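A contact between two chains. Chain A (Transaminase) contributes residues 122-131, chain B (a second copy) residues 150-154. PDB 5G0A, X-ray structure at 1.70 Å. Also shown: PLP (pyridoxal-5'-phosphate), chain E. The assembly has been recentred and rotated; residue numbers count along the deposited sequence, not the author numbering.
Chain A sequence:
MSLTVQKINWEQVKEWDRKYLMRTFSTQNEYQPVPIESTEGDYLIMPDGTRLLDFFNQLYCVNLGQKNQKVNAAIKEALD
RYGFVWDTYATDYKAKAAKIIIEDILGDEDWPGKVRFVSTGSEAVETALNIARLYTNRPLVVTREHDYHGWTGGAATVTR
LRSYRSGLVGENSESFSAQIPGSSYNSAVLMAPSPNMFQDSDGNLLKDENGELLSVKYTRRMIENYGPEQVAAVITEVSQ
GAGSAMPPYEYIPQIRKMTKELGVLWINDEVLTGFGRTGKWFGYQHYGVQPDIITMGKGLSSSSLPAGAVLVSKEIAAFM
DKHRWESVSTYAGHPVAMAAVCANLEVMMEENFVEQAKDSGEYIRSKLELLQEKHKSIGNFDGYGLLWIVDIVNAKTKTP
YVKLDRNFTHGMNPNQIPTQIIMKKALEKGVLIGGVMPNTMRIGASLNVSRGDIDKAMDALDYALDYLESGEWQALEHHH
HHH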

# COMPACT_ATOMS: atom_id res chain seq x y z
N SER A 122 14.39 -16.52 5.48
CA SER A 122 13.59 -15.31 5.15
C SER A 122 14.12 -14.67 3.89
O SER A 122 13.35 -14.27 3.01
CB SER A 122 13.60 -14.29 6.32
OG SER A 122 12.87 -14.81 7.40
N GLU A 123 15.45 -14.60 3.78
CA GLU A 123 16.04 -14.06 2.57
C GLU A 123 15.69 -14.94 1.35
O GLU A 123 15.49 -14.41 0.25
CB GLU A 123 17.57 -13.90 2.70
CG GLU A 123 17.98 -12.70 3.58
CD GLU A 123 19.45 -12.34 3.47
OE1 GLU A 123 20.26 -13.19 3.01
OE2 GLU A 123 19.81 -11.21 3.87
N ALA A 124 15.62 -16.25 1.55
CA ALA A 124 15.20 -17.15 0.44
C ALA A 124 13.79 -16.85 -0.03
O ALA A 124 13.49 -16.79 -1.25
CB ALA A 124 15.32 -18.60 0.86
N VAL A 125 12.90 -16.64 0.93
CA VAL A 125 11.50 -16.32 0.63
C VAL A 125 11.41 -14.98 -0.11
O VAL A 125 10.70 -14.85 -1.09
CB VAL A 125 10.61 -16.40 1.91
CG1 VAL A 125 9.19 -15.87 1.64
CG2 VAL A 125 10.49 -17.85 2.34
N GLU A 126 12.15 -13.99 0.37
CA GLU A 126 12.21 -12.67 -0.28
C GLU A 126 12.59 -12.83 -1.74
O GLU A 126 11.95 -12.26 -2.63
CB GLU A 126 13.25 -11.77 0.39
CG GLU A 126 12.94 -11.38 1.84
CD GLU A 126 12.03 -10.16 2.02
OE1 GLU A 126 11.72 -9.43 1.06
OE2 GLU A 126 11.64 -9.92 3.19
N THR A 127 13.63 -13.63 -1.98
CA THR A 127 14.13 -13.81 -3.33
C THR A 127 13.08 -14.51 -4.20
O THR A 127 12.86 -14.10 -5.35
CB THR A 127 15.44 -14.62 -3.27
OG1 THR A 127 16.33 -13.98 -2.36
CG2 THR A 127 16.06 -14.67 -4.65
N ALA A 128 12.47 -15.56 -3.67
CA ALA A 128 11.40 -16.32 -4.39
C ALA A 128 10.21 -15.40 -4.79
O ALA A 128 9.71 -15.44 -5.92
CB ALA A 128 10.91 -17.48 -3.52
N LEU A 129 9.76 -14.56 -3.85
CA LEU A 129 8.67 -13.63 -4.11
C LEU A 129 9.06 -12.67 -5.24
O LEU A 129 8.27 -12.43 -6.14
CB LEU A 129 8.32 -12.83 -2.82
CG LEU A 129 7.68 -13.69 -1.71
CD1 LEU A 129 7.47 -12.85 -0.44
CD2 LEU A 129 6.34 -14.26 -2.17
N ASN A 130 10.28 -12.15 -5.19
CA ASN A 130 10.79 -11.24 -6.21
C ASN A 130 10.82 -11.94 -7.59
O ASN A 130 10.37 -11.36 -8.60
CB ASN A 130 12.19 -10.76 -5.85
CG ASN A 130 12.20 -9.80 -4.65
OD1 ASN A 130 11.15 -9.34 -4.23
ND2 ASN A 130 13.39 -9.48 -4.13
N ILE A 131 11.33 -13.16 -7.61
CA ILE A 131 11.46 -13.88 -8.89
C ILE A 131 10.08 -14.22 -9.46
O ILE A 131 9.83 -14.00 -10.65
CB ILE A 131 12.32 -15.15 -8.76
CG1 ILE A 131 13.79 -14.79 -8.48
CG2 ILE A 131 12.24 -15.93 -10.07
CD1 ILE A 131 14.55 -15.93 -7.79
N GLY B 150 19.96 -1.84 1.56
CA GLY B 150 19.75 -3.30 1.50
C GLY B 150 18.69 -3.68 0.49
O GLY B 150 18.14 -2.81 -0.20
N TRP B 151 18.37 -4.97 0.42
CA TRP B 151 17.61 -5.49 -0.73
C TRP B 151 16.31 -6.23 -0.38
O TRP B 151 15.49 -6.46 -1.28
CB TRP B 151 18.49 -6.41 -1.59
CG TRP B 151 18.86 -7.67 -0.85
CD1 TRP B 151 19.92 -7.83 -0.01
CD2 TRP B 151 18.13 -8.91 -0.83
NE1 TRP B 151 19.90 -9.11 0.53
CE2 TRP B 151 18.82 -9.79 0.03
CE3 TRP B 151 16.97 -9.36 -1.48
CZ2 TRP B 151 18.40 -11.11 0.27
CZ3 TRP B 151 16.52 -10.67 -1.23
CH2 TRP B 151 17.25 -11.54 -0.36
N THR B 152 16.17 -6.66 0.88
CA THR B 152 14.98 -7.37 1.33
C THR B 152 13.81 -6.37 1.35
O THR B 152 14.02 -5.15 1.29
CB THR B 152 15.21 -8.03 2.72
OG1 THR B 152 15.79 -7.06 3.59
CG2 THR B 152 16.19 -9.23 2.64
N GLY B 153 12.58 -6.88 1.38
CA GLY B 153 11.38 -6.06 1.14
C GLY B 153 11.30 -4.76 1.92
O GLY B 153 11.05 -3.72 1.33
N GLY B 154 11.56 -4.82 3.23
CA GLY B 154 11.53 -3.60 4.05
C GLY B 154 12.71 -2.66 3.81
O GLY B 154 12.55 -1.45 3.61
N1 PLP E . 9.80 -20.37 6.10
C2 PLP E . 9.50 -21.39 6.92
C2A PLP E . 8.44 -22.42 6.56
C3 PLP E . 10.26 -21.56 8.15
O3 PLP E . 9.97 -22.59 8.97
C4 PLP E . 11.33 -20.59 8.46
C4A PLP E . 12.18 -20.77 9.71
C5 PLP E . 11.54 -19.51 7.49
C6 PLP E . 10.75 -19.43 6.36
C5A PLP E . 12.54 -18.38 7.73
O4P PLP E . 13.86 -18.81 7.95
P PLP E . 14.86 -17.89 8.78
O1P PLP E . 14.82 -16.49 8.22
O2P PLP E . 14.40 -18.00 10.22
O3P PLP E . 16.18 -18.53 8.53
O HOH W 1 21.69 -9.89 2.58
O HOH W 2 13.26 -7.98 -1.78

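Residues 122-131 of chain A form part of a longer helix, held by regular i to i+4 backbone hydrogen bonds, and one side of it receives a short segment of the second copy. Chain B approaches as loop around B:Trp151 and B:Thr152. The nearest CA atoms are those of A:Glu126 and B:Thr152, 6.2 Å apart, and the two stretches together bury 290 Å². The contacting residues of the helix, A:Glu123, A:Glu126, A:Thr127 and A:Asn130, recur at the three- and four-residue spacing that places them along one side of it.

B:Trp151 contributes the largest share of the buried surface. Its CA-to-CB bond points sideways, but with chi1 at 67° (p) and chi2 at -87° the indole reaches the helix with its six-membered ring. The carbonyl of A:Glu123 meets this ring at its edge, O lying 3.4 Å from CH2 of B:Trp151, so that the oxygen faces the slightly positive C-H rim. A:Glu123 O also accepts the helical hydrogen bond from A:Thr127 N (3.0 Å) and a side-chain one from A:Thr127 OG1 (2.8 Å). The hydroxyl so bonded lies beside the ring, with A:Thr127 OG1 3.3 Å from B:Trp151 CH2. The methylene carbon A:Glu126 CB adds a nonpolar contact, 3.8 Å from B:Trp151 CZ3.

The polar nitrogen of the indole is satisfied through solvent. B:Trp151 NE1 donates to a water at 2.8 Å, and that water donates to A:Glu123 OE2 at 2.6 Å, joining indole and carboxylate while the A:Glu123 side chain packs against the ring, its CD 3.6 Å from B:Trp151 CZ2. A second water links the main chain of the tryptophan to the helix: it accepts from A:Asn130 ND2 at 2.8 Å and donates to B:Trp151 O at 2.7 Å.

A:Glu126 covers the most surface on the helix side and makes the one direct hydrogen bond between the stretches. Its CA-to-CB bond points toward chain B, and chi1 and chi2, both m, bring the carboxylate to the backbone beyond B:Thr152. There B:Gly153 N donates to A:Glu126 OE1 at 2.7 Å, with an N-H...O angle of 147°; the short distance suits an amide bonded to a carboxylate. The absence of a side chain at B:Gly153 leaves room for this approach, since an ideal CB would stand 3.0 Å from A:Glu126 OE1, a tight fit. B:Thr152 packs alongside, its CB 3.9 Å from A:Glu126 CD and its CG2 4.0 Å from A:Glu123 CG.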